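Local atomic coordinates of dihydrofolate reductase, putative (Aspergillus flavus, PDB entry 6DRS), a protein that probably catalyses the NADPH-dependent reduction of dihydrofolate to tetrahydrofolate, and is held here with its dinucleotide cofactor and an antifolate inhibitor. Residues P52-T66 with G148-I161. Numbering follows the deposited sequence.
Sequences PRPGTTNAMIMGRKT and GGLGSVFVIGGAEI. With NAP (NADP nicotinamide-adenine-dinucleotide phosphate), chain H; SO4 (sulfate ion), chain F; SO4 (sulfate ion), chain C.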
ATOM      1  N   PRO A  52       3.512  13.967  -5.146  1.00 14.64           N
ATOM      2  CA  PRO A  52       4.844  14.507  -4.859  1.00 16.00           C
ATOM      3  C   PRO A  52       5.016  15.917  -5.454  1.00 18.82           C
ATOM      4  O   PRO A  52       5.978  16.600  -5.115  1.00 20.91           O
ATOM      5  CB  PRO A  52       5.816  13.527  -5.549  1.00 15.57           C
ATOM      6  CG  PRO A  52       4.999  12.970  -6.709  1.00 14.80           C
ATOM      7  CD  PRO A  52       3.569  12.935  -6.194  1.00 14.54           C
ATOM      8  N   ARG A  53       4.128  16.323  -6.366  1.00 19.89           N
ATOM      9  CA  ARG A  53       4.093  17.687  -6.877  1.00 20.87           C
ATOM     10  C   ARG A  53       2.714  17.962  -7.479  1.00 19.76           C
ATOM     11  O   ARG A  53       1.967  17.031  -7.755  1.00 19.46           O
ATOM     12  CB  ARG A  53       5.201  17.907  -7.910  1.00 22.19           C
ATOM     13  CG  ARG A  53       5.077  17.053  -9.158  1.00 23.83           C
ATOM     14  CD  ARG A  53       6.439  16.865  -9.785  1.00 25.47           C
ATOM     15  NE  ARG A  53       6.254  16.152 -11.036  1.00 28.89           N
ATOM     16  CZ  ARG A  53       6.194  14.823 -11.139  1.00 31.50           C
ATOM     17  NH1 ARG A  53       6.539  14.060 -10.109  1.00 33.41           N
ATOM     18  NH2 ARG A  53       5.790  14.264 -12.272  1.00 31.01           N
ATOM     19  N   PRO A  54       2.398  19.242  -7.722  1.00 19.85           N
ATOM     20  CA  PRO A  54       1.052  19.614  -8.121  1.00 17.96           C
ATOM     21  C   PRO A  54       0.731  18.984  -9.476  1.00 17.67           C
ATOM     22  O   PRO A  54       1.633  18.762 -10.294  1.00 17.28           O
ATOM     23  CB  PRO A  54       1.074  21.151  -8.163  1.00 18.67           C
ATOM     24  CG  PRO A  54       2.218  21.475  -7.220  1.00 19.73           C
ATOM     25  CD  PRO A  54       3.233  20.454  -7.679  1.00 19.63           C
ATOM     26  N   GLY A  55      -0.538  18.635  -9.660  1.00 18.37           N
ATOM     27  CA  GLY A  55      -1.019  18.105 -10.933  1.00 18.48           C
ATOM     28  C   GLY A  55      -0.548  16.690 -11.216  1.00 18.09           C
ATOM     29  O   GLY A  55      -0.499  16.313 -12.375  1.00 20.69           O
ATOM     30  N   THR A  56      -0.180  15.899 -10.200  1.00 16.65           N
ATOM     31  CA  THR A  56       0.169  14.488 -10.441  1.00 15.20           C
ATOM     32  C   THR A  56      -0.743  13.577  -9.616  1.00 14.18           C
ATOM     33  O   THR A  56      -1.402  14.011  -8.674  1.00 12.53           O
ATOM     34  CB  THR A  56       1.646  14.194 -10.165  1.00 15.11           C
ATOM     35  OG1 THR A  56       1.856  14.533  -8.793  1.00 15.03           O
ATOM     36  CG2 THR A  56       2.569  15.008 -11.047  1.00 15.20           C
ATOM     37  N   THR A  57      -0.792  12.315 -10.025  1.00 14.80           N
ATOM     38  CA  THR A  57      -1.599  11.305  -9.328  1.00 14.65           C
ATOM     39  C   THR A  57      -0.703  10.098  -9.047  1.00 13.94           C
ATOM     40  O   THR A  57       0.026   9.669  -9.940  1.00 13.67           O
ATOM     41  CB  THR A  57      -2.858  10.930 -10.116  1.00 14.29           C
ATOM     42  OG1 THR A  57      -3.709  12.082 -10.168  1.00 14.42           O
ATOM     43  CG2 THR A  57      -3.601   9.793  -9.444  1.00 13.47           C
ATOM     44  N   ASN A  58      -0.739   9.586  -7.805  1.00 14.28           N
ATOM     45  CA  ASN A  58       0.050   8.395  -7.473  1.00 14.14           C
ATOM     46  C   ASN A  58      -0.664   7.158  -8.012  1.00 13.95           C
ATOM     47  O   ASN A  58      -1.919   7.169  -8.122  1.00 13.54           O
ATOM     48  CB  ASN A  58       0.252   8.232  -5.964  1.00 14.52           C
ATOM     49  CG  ASN A  58       0.960   9.417  -5.348  1.00 14.50           C
ATOM     50  OD1 ASN A  58       1.567  10.216  -6.065  1.00 15.34           O
ATOM     51  ND2 ASN A  58       0.846   9.551  -4.036  1.00 13.27           N
ATOM     52  N   ALA A  59       0.145   6.151  -8.367  1.00 13.16           N
ATOM     53  CA  ALA A  59      -0.337   4.815  -8.734  1.00 13.46           C
ATOM     54  C   ALA A  59      -0.040   3.832  -7.581  1.00 14.39           C
ATOM     55  O   ALA A  59       1.042   3.903  -6.933  1.00 14.12           O
ATOM     56  CB  ALA A  59       0.336   4.342 -10.003  1.00 12.78           C
ATOM     57  N   MET A  60      -0.983   2.916  -7.334  1.00 13.62           N
ATOM     58  CA  MET A  60      -0.741   1.745  -6.450  1.00 13.39           C
ATOM     59  C   MET A  60      -0.734   0.466  -7.300  1.00 13.81           C
ATOM     60  O   MET A  60      -1.694   0.177  -8.000  1.00 12.95           O
ATOM     61  CB  MET A  60      -1.827   1.651  -5.379  1.00 12.07           C
ATOM     62  CG  MET A  60      -1.784   2.831  -4.458  1.00 11.86           C
ATOM     63  SD  MET A  60      -3.106   2.686  -3.287  1.00 13.49           S
ATOM     64  CE  MET A  60      -4.534   2.612  -4.377  1.00 12.96           C
ATOM     65  N   ILE A  61       0.364  -0.270  -7.297  1.00 14.94           N
ATOM     66  CA  ILE A  61       0.346  -1.538  -8.014  1.00 16.08           C
ATOM     67  C   ILE A  61       0.033  -2.671  -7.027  1.00 17.05           C
ATOM     68  O   ILE A  61       0.672  -2.758  -5.965  1.00 18.42           O
ATOM     69  CB  ILE A  61       1.653  -1.724  -8.791  1.00 16.95           C
ATOM     70  CG1 ILE A  61       1.798  -0.556  -9.768  1.00 17.01           C
ATOM     71  CG2 ILE A  61       1.656  -3.062  -9.526  1.00 17.56           C
ATOM     72  CD1 ILE A  61       3.138  -0.509 -10.458  1.00 19.03           C
ATOM     73  N   MET A  62      -0.972  -3.494  -7.360  1.00 15.25           N
ATOM     74  CA  MET A  62      -1.457  -4.534  -6.445  1.00 15.73           C
ATOM     75  C   MET A  62      -1.722  -5.853  -7.193  1.00 17.14           C
ATOM     76  O   MET A  62      -2.041  -5.874  -8.383  1.00 17.95           O
ATOM     77  CB  MET A  62      -2.732  -4.076  -5.728  1.00 14.73           C
ATOM     78  CG  MET A  62      -3.938  -3.987  -6.637  1.00 14.28           C
ATOM     79  SD  MET A  62      -5.188  -2.919  -5.901  1.00 15.05           S
ATOM     80  CE  MET A  62      -4.568  -1.327  -6.466  1.00 15.59           C
ATOM     81  N   GLY A  63      -1.590  -6.981  -6.484  1.00 18.69           N
ATOM     82  CA  GLY A  63      -2.037  -8.266  -7.035  1.00 16.89           C
ATOM     83  C   GLY A  63      -3.560  -8.343  -7.050  1.00 16.73           C
ATOM     84  O   GLY A  63      -4.242  -7.621  -6.306  1.00 16.34           O
ATOM     85  N   ARG A  64      -4.108  -9.221  -7.894  1.00 17.39           N
ATOM     86  CA  ARG A  64      -5.558  -9.295  -8.047  1.00 17.76           C
ATOM     87  C   ARG A  64      -6.237  -9.647  -6.711  1.00 16.77           C
ATOM     88  O   ARG A  64      -7.348  -9.166  -6.433  1.00 16.82           O
ATOM     89  CB  ARG A  64      -5.934 -10.168  -9.253  1.00 18.77           C
ATOM     90  CG  ARG A  64      -7.426 -10.172  -9.573  1.00 19.56           C
ATOM     91  CD  ARG A  64      -8.229 -11.127  -8.698  1.00 20.35           C
ATOM     92  NE  ARG A  64      -7.582 -12.428  -8.792  1.00 20.69           N
ATOM     93  CZ  ARG A  64      -7.858 -13.476  -8.033  1.00 19.97           C
ATOM     94  NH1 ARG A  64      -8.764 -13.390  -7.073  1.00 18.59           N
ATOM     95  NH2 ARG A  64      -7.204 -14.602  -8.241  1.00 20.43           N
ATOM     96  N   LYS A  65      -5.586 -10.452  -5.866  1.00 17.23           N
ATOM     97  CA  LYS A  65      -6.225 -10.865  -4.613  1.00 16.28           C
ATOM     98  C   LYS A  65      -6.316  -9.674  -3.651  1.00 16.72           C
ATOM     99  O   LYS A  65      -7.327  -9.510  -2.937  1.00 16.04           O
ATOM    100  CB  LYS A  65      -5.492 -12.057  -3.992  1.00 17.31           C
ATOM    101  CG  LYS A  65      -5.888 -13.405  -4.577  1.00 17.78           C
ATOM    102  CD  LYS A  65      -4.862 -14.474  -4.287  1.00 19.06           C
ATOM    103  CE  LYS A  65      -5.336 -15.887  -4.537  1.00 18.84           C
ATOM    104  NZ  LYS A  65      -4.177 -16.745  -4.890  1.00 20.25           N
ATOM    105  N   THR A  66      -5.293  -8.827  -3.654  1.00 15.51           N
ATOM    106  CA  THR A  66      -5.322  -7.619  -2.829  1.00 15.51           C
ATOM    107  C   THR A  66      -6.400  -6.673  -3.357  1.00 15.03           C
ATOM    108  O   THR A  66      -7.174  -6.108  -2.579  1.00 13.22           O
ATOM    109  CB  THR A  66      -3.947  -6.942  -2.770  1.00 15.56           C
ATOM    110  OG1 THR A  66      -3.034  -7.854  -2.156  1.00 16.42           O
ATOM    111  CG2 THR A  66      -3.986  -5.652  -1.982  1.00 15.43           C
ATOM    112  N   GLY A 148       4.017  12.635 -17.449  1.00 29.17           N
ATOM    113  CA  GLY A 148       4.473  13.561 -16.392  1.00 25.31           C
ATOM    114  C   GLY A 148       3.372  13.866 -15.390  1.00 24.29           C
ATOM    115  O   GLY A 148       3.611  14.565 -14.402  1.00 22.98           O
ATOM    116  N   GLY A 149       2.166  13.345 -15.649  1.00 22.36           N
ATOM    117  CA  GLY A 149       1.092  13.375 -14.655  1.00 21.35           C
ATOM    118  C   GLY A 149       1.233  12.235 -13.640  1.00 20.24           C
ATOM    119  O   GLY A 149       0.521  12.221 -12.607  1.00 20.32           O
ATOM    120  N   LEU A 150       2.128  11.265 -13.903  1.00 18.12           N
ATOM    121  CA  LEU A 150       2.366  10.178 -12.913  1.00 15.68           C
ATOM    122  C   LEU A 150       3.068  10.773 -11.686  1.00 16.41           C
ATOM    123  O   LEU A 150       4.087  11.449 -11.852  1.00 16.15           O
ATOM    124  CB  LEU A 150       3.186   9.045 -13.537  1.00 14.76           C
ATOM    125  CG  LEU A 150       3.409   7.793 -12.666  1.00 13.97           C
ATOM    126  CD1 LEU A 150       2.097   7.178 -12.222  1.00 13.23           C
ATOM    127  CD2 LEU A 150       4.228   6.741 -13.397  1.00 13.28           C
ATOM    128  N   GLY A 151       2.480  10.596 -10.487  1.00 15.14           N
ATOM    129  CA  GLY A 151       3.144  10.937  -9.217  1.00 15.23           C
ATOM    130  C   GLY A 151       4.003   9.801  -8.681  1.00 15.48           C
ATOM    131  O   GLY A 151       4.750   9.193  -9.410  1.00 16.48           O
ATOM    132  N   SER A 152       3.907   9.499  -7.389  1.00 17.66           N
ATOM    133  CA  SER A 152       4.711   8.395  -6.794  1.00 17.03           C
ATOM    134  C   SER A 152       4.091   7.020  -7.123  1.00 17.10           C
ATOM    135  O   SER A 152       2.886   6.895  -7.244  1.00 15.69           O
ATOM    136  CB  SER A 152       4.820   8.588  -5.328  1.00 16.60           C
ATOM    137  OG  SER A 152       5.324   9.882  -5.067  1.00 16.11           O
ATOM    138  N   VAL A 153       4.924   5.997  -7.272  1.00 17.33           N
ATOM    139  CA  VAL A 153       4.432   4.619  -7.480  1.00 17.61           C
ATOM    140  C   VAL A 153       4.686   3.794  -6.210  1.00 17.06           C
ATOM    141  O   VAL A 153       5.813   3.686  -5.705  1.00 16.85           O
ATOM    142  CB  VAL A 153       5.052   3.968  -8.728  1.00 17.55           C
ATOM    143  CG1 VAL A 153       4.568   2.533  -8.915  1.00 17.73           C
ATOM    144  CG2 VAL A 153       4.778   4.804  -9.971  1.00 17.98           C
ATOM    145  N   PHE A 154       3.613   3.204  -5.717  1.00 16.88           N
ATOM    146  CA  PHE A 154       3.641   2.349  -4.549  1.00 15.62           C
ATOM    147  C   PHE A 154       3.293   0.926  -4.973  1.00 16.07           C
ATOM    148  O   PHE A 154       2.369   0.737  -5.771  1.00 16.87           O
ATOM    149  CB  PHE A 154       2.564   2.776  -3.554  1.00 15.72           C
ATOM    150  CG  PHE A 154       2.899   4.066  -2.869  1.00 16.90           C
ATOM    151  CD1 PHE A 154       3.735   4.078  -1.764  1.00 16.91           C
ATOM    152  CD2 PHE A 154       2.451   5.279  -3.387  1.00 18.77           C
ATOM    153  CE1 PHE A 154       4.084   5.279  -1.161  1.00 18.22           C
ATOM    154  CE2 PHE A 154       2.783   6.479  -2.767  1.00 19.00           C
ATOM    155  CZ  PHE A 154       3.599   6.476  -1.656  1.00 18.15           C
ATOM    156  N   VAL A 155       4.020  -0.049  -4.434  1.00 14.51           N
ATOM    157  CA  VAL A 155       3.584  -1.455  -4.513  1.00 14.36           C
ATOM    158  C   VAL A 155       2.853  -1.797  -3.212  1.00 14.04           C
ATOM    159  O   VAL A 155       3.483  -1.785  -2.152  1.00 13.79           O
ATOM    160  CB  VAL A 155       4.786  -2.382  -4.722  1.00 14.28           C
ATOM    161  CG1 VAL A 155       4.396  -3.858  -4.579  1.00 13.64           C
ATOM    162  CG2 VAL A 155       5.438  -2.119  -6.067  1.00 13.15           C
ATOM    163  N   ILE A 156       1.537  -2.029  -3.295  1.00 13.46           N
ATOM    164  CA  ILE A 156       0.711  -2.155  -2.090  1.00 13.90           C
ATOM    165  C   ILE A 156       0.404  -3.623  -1.742  1.00 14.51           C
ATOM    166  O   ILE A 156      -0.425  -3.854  -0.837  1.00 13.68           O
ATOM    167  CB  ILE A 156      -0.569  -1.288  -2.161  1.00 13.53           C
ATOM    168  CG1 ILE A 156      -1.605  -1.830  -3.161  1.00 13.03           C
ATOM    169  CG2 ILE A 156      -0.161   0.145  -2.477  1.00 12.49           C
ATOM    170  CD1 ILE A 156      -3.024  -1.404  -2.872  1.00 13.51           C
ATOM    171  N   GLY A 157       1.071  -4.593  -2.383  1.00 14.71           N
ATOM    172  CA  GLY A 157       0.818  -5.995  -2.053  1.00 16.47           C
ATOM    173  C   GLY A 157       0.031  -6.781  -3.105  1.00 18.49           C
ATOM    174  O   GLY A 157      -0.320  -6.262  -4.177  1.00 17.49           O
ATOM    175  N   GLY A 158      -0.236  -8.061  -2.813  1.00 18.65           N
ATOM    176  CA  GLY A 158       0.203  -8.697  -1.560  1.00 18.67           C
ATOM    177  C   GLY A 158       1.525  -9.434  -1.705  1.00 18.24           C
ATOM    178  O   GLY A 158       2.433  -8.980  -2.397  1.00 20.41           O
ATOM    179  N   ALA A 159       1.645 -10.578  -1.032  1.00 18.53           N
ATOM    180  CA  ALA A 159       2.930 -11.300  -0.923  1.00 17.75           C
ATOM    181  C   ALA A 159       3.499 -11.617  -2.304  1.00 17.34           C
ATOM    182  O   ALA A 159       4.680 -11.433  -2.497  1.00 17.29           O
ATOM    183  CB  ALA A 159       2.778 -12.548  -0.082  1.00 17.00           C
ATOM    184  N   GLU A 160       2.679 -12.063  -3.263  1.00 18.71           N
ATOM    185  CA  GLU A 160       3.234 -12.466  -4.595  1.00 19.63           C
ATOM    186  C   GLU A 160       3.798 -11.244  -5.333  1.00 19.92           C
ATOM    187  O   GLU A 160       4.893 -11.303  -5.878  1.00 19.65           O
ATOM    188  CB  GLU A 160       2.194 -13.174  -5.467  1.00 20.13           C
ATOM    189  CG  GLU A 160       1.732 -14.513  -4.902  1.00 22.77           C
ATOM    190  CD  GLU A 160       0.733 -15.264  -5.780  1.00 23.79           C
ATOM    191  OE1 GLU A 160      -0.146 -15.994  -5.228  1.00 23.21           O
ATOM    192  OE2 GLU A 160       0.815 -15.113  -7.016  1.00 23.96           O
ATOM    193  N   ILE A 161       3.032 -10.155  -5.349  1.00 20.82           N
ATOM    194  CA  ILE A 161       3.465  -8.895  -5.972  1.00 21.48           C
ATOM    195  C   ILE A 161       4.708  -8.345  -5.250  1.00 21.15           C
ATOM    196  O   ILE A 161       5.656  -7.921  -5.931  1.00 23.59           O
ATOM    197  CB  ILE A 161       2.295  -7.885  -6.051  1.00 22.35           C
ATOM    198  CG1 ILE A 161       1.501  -8.023  -7.350  1.00 23.60           C
ATOM    199  CG2 ILE A 161       2.785  -6.457  -5.893  1.00 23.27           C
ATOM    200  CD1 ILE A 161       1.302  -9.444  -7.837  1.00 23.39           C
TER
HETATM  201  PA  NAP H 307      -1.527 -10.963  -4.155  1.00 16.47           P
HETATM  202  O1A NAP H 307      -2.290  -9.764  -3.668  1.00 15.94           O
HETATM  203  O2A NAP H 307      -0.064 -11.084  -4.387  1.00 15.21           O
HETATM  204  O5B NAP H 307      -2.273 -11.494  -5.497  1.00 19.00           O
HETATM  205  C5B NAP H 307      -2.019 -12.774  -6.108  1.00 19.26           C
HETATM  206  C4B NAP H 307      -2.638 -12.682  -7.487  1.00 20.89           C
HETATM  207  O4B NAP H 307      -1.941 -11.693  -8.247  1.00 21.63           O
HETATM  208  C3B NAP H 307      -2.512 -13.952  -8.316  1.00 22.19           C
HETATM  209  O3B NAP H 307      -3.589 -14.856  -8.023  1.00 19.81           O
HETATM  210  C2B NAP H 307      -2.585 -13.406  -9.730  1.00 21.97           C
HETATM  211  O2B NAP H 307      -3.916 -12.986 -10.019  1.00 20.75           O
HETATM  212  C1B NAP H 307      -1.837 -12.090  -9.623  1.00 23.77           C
HETATM  213  N9A NAP H 307      -0.427 -12.269  -9.921  1.00 25.51           N
HETATM  214  C8A NAP H 307       0.461 -12.532  -8.949  1.00 27.71           C
HETATM  215  N7A NAP H 307       1.696 -12.650  -9.481  1.00 30.01           N
HETATM  216  C5A NAP H 307       1.604 -12.449 -10.814  1.00 29.89           C
HETATM  217  C6A NAP H 307       2.557 -12.439 -11.947  1.00 30.79           C
HETATM  218  N6A NAP H 307       3.851 -12.655 -11.676  1.00 33.72           N
HETATM  219  N1A NAP H 307       2.121 -12.202 -13.203  1.00 29.98           N
HETATM  220  C2A NAP H 307       0.810 -11.976 -13.405  1.00 29.09           C
HETATM  221  N3A NAP H 307      -0.117 -11.972 -12.408  1.00 28.77           N
HETATM  222  C4A NAP H 307       0.196 -12.204 -11.108  1.00 27.35           C
HETATM  223  O3  NAP H 307      -2.066 -12.191  -3.206  1.00 18.04           O
HETATM  224  PN  NAP H 307      -1.414 -12.805  -1.844  1.00 16.18           P
HETATM  225  O1N NAP H 307       0.054 -12.876  -1.918  1.00 15.30           O
HETATM  226  O2N NAP H 307      -2.250 -14.050  -1.645  1.00 17.71           O
HETATM  227  O5D NAP H 307      -1.852 -11.726  -0.749  1.00 14.77           O
HETATM  228  C5D NAP H 307      -3.209 -11.434  -0.523  1.00 13.49           C
HETATM  229  C4D NAP H 307      -3.289 -11.396   0.987  1.00 13.54           C
HETATM  230  O4D NAP H 307      -2.308 -10.472   1.459  1.00 13.23           O
HETATM  231  C3D NAP H 307      -4.619 -10.965   1.558  1.00 13.46           C
HETATM  232  O3D NAP H 307      -4.811 -11.716   2.786  1.00 14.03           O
HETATM  233  C2D NAP H 307      -4.389  -9.507   1.851  1.00 12.45           C
HETATM  234  O2D NAP H 307      -5.245  -9.071   2.877  1.00 11.87           O
HETATM  235  C1D NAP H 307      -2.938  -9.481   2.276  1.00 13.28           C
HETATM  236  N1N NAP H 307      -2.318  -8.151   2.097  1.00 14.26           N
HETATM  237  C2N NAP H 307      -1.842  -7.524   3.198  1.00 14.42           C
HETATM  238  C3N NAP H 307      -1.257  -6.243   3.122  1.00 15.18           C
HETATM  239  C7N NAP H 307      -0.717  -5.571   4.383  1.00 15.37           C
HETATM  240  O7N NAP H 307      -0.104  -4.500   4.317  1.00 14.98           O
HETATM  241  N7N NAP H 307      -0.931  -6.180   5.563  1.00 14.23           N
HETATM  242  C4N NAP H 307      -1.215  -5.604   1.867  1.00 14.87           C
HETATM  243  C5N NAP H 307      -1.723  -6.281   0.756  1.00 14.83           C
HETATM  244  C6N NAP H 307      -2.288  -7.551   0.888  1.00 14.43           C
HETATM  245  P2B NAP H 307      -4.937 -13.939 -10.819  1.00 20.56           P
HETATM  246  O1X NAP H 307      -5.230 -15.110  -9.892  1.00 20.33           O
HETATM  247  O2X NAP H 307      -6.184 -13.082 -10.900  1.00 19.19           O
HETATM  248  O3X NAP H 307      -4.078 -14.257 -12.005  1.00 19.54           O
HETATM  249  S   SO4 F 305      -2.899  13.959 -13.320  1.00 95.61           S
HETATM  250  O1  SO4 F 305      -3.812  14.789 -12.492  1.00 91.23           O
HETATM  251  O2  SO4 F 305      -2.029  13.215 -12.390  1.00 97.91           O
HETATM  252  O3  SO4 F 305      -3.628  12.980 -14.164  1.00 98.56           O
HETATM  253  O4  SO4 F 305      -2.090  14.809 -14.229  1.00 97.34           O
HETATM  254  S   SO4 C 302      -8.913 -16.819  -5.846  1.00 82.52           S
HETATM  255  O1  SO4 C 302      -8.990 -17.397  -4.486  1.00 84.78           O
HETATM  256  O2  SO4 C 302      -8.553 -15.396  -5.643  1.00 78.78           O
HETATM  257  O3  SO4 C 302      -7.893 -17.548  -6.657  1.00 73.42           O
HETATM  258  O4  SO4 C 302     -10.240 -16.927  -6.513  1.00 76.24           O
HETATM  259  O   HOH W   1       5.094  16.976 -13.004  1.00 33.63           O
HETATM  260  O   HOH W   2      -1.769 -16.016  -3.273  1.00 19.01           O
HETATM  261  O   HOH W   3      -2.020 -16.904  -6.785  1.00 32.87           O
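Ile156 sits between two methionines of the neighbouring parallel strand. Its CG2 branch packs on Met60 CB at 3.7 Å, while CG1 lies beside Met62 CB, the two side chains pointing the same way. This split follows from chi1 of 71°, which sets CG1 between the backbone N and the carbonyl carbon and turns CG2 anti to that carbon. Phe44 of helix 38-49 touches both Met60 and Ile156. On the other face of the sheet Ile61 CD1 reaches across to Val153 CG1 (3.7 Å), against helix 135-146, where Leu139 touches both.

Between these layers backbone hydrogen bonds join the strands, the straightest being Phe154 N to Ala59 O (2.9 Å, 172° at the hydrogen). Near the start of the strands, a beta bulge shifts the register between Thr57 and Ala59. There Asn58 OD1 accepts a hydrogen bond from Ser152 N at 2.8 Å, the donor lying well above the amide plane; its ND2 approaches the edge of the Phe154 ring, with amide and ring planes 56° apart, and is bonded to the carbonyls of Thr48 and Arg50.

At the C-terminal ends of the strands both run into helices whose N-termini face the cofactor. Gly63 N bonds to Gly157 O, and Thr66 OG1 and Gly158 N both donate to O1A of NAP, at 2.5 and 2.8 Å. Lys65 and Glu160 stay 4.1 Å apart (NZ to OE1), linked through two waters that also reach NAP. Gly157 and Gly158, joined by a cis peptide, press closely on the dinucleotide, the Gly-Gly signature of the dihydrofolate reductase cofactor site.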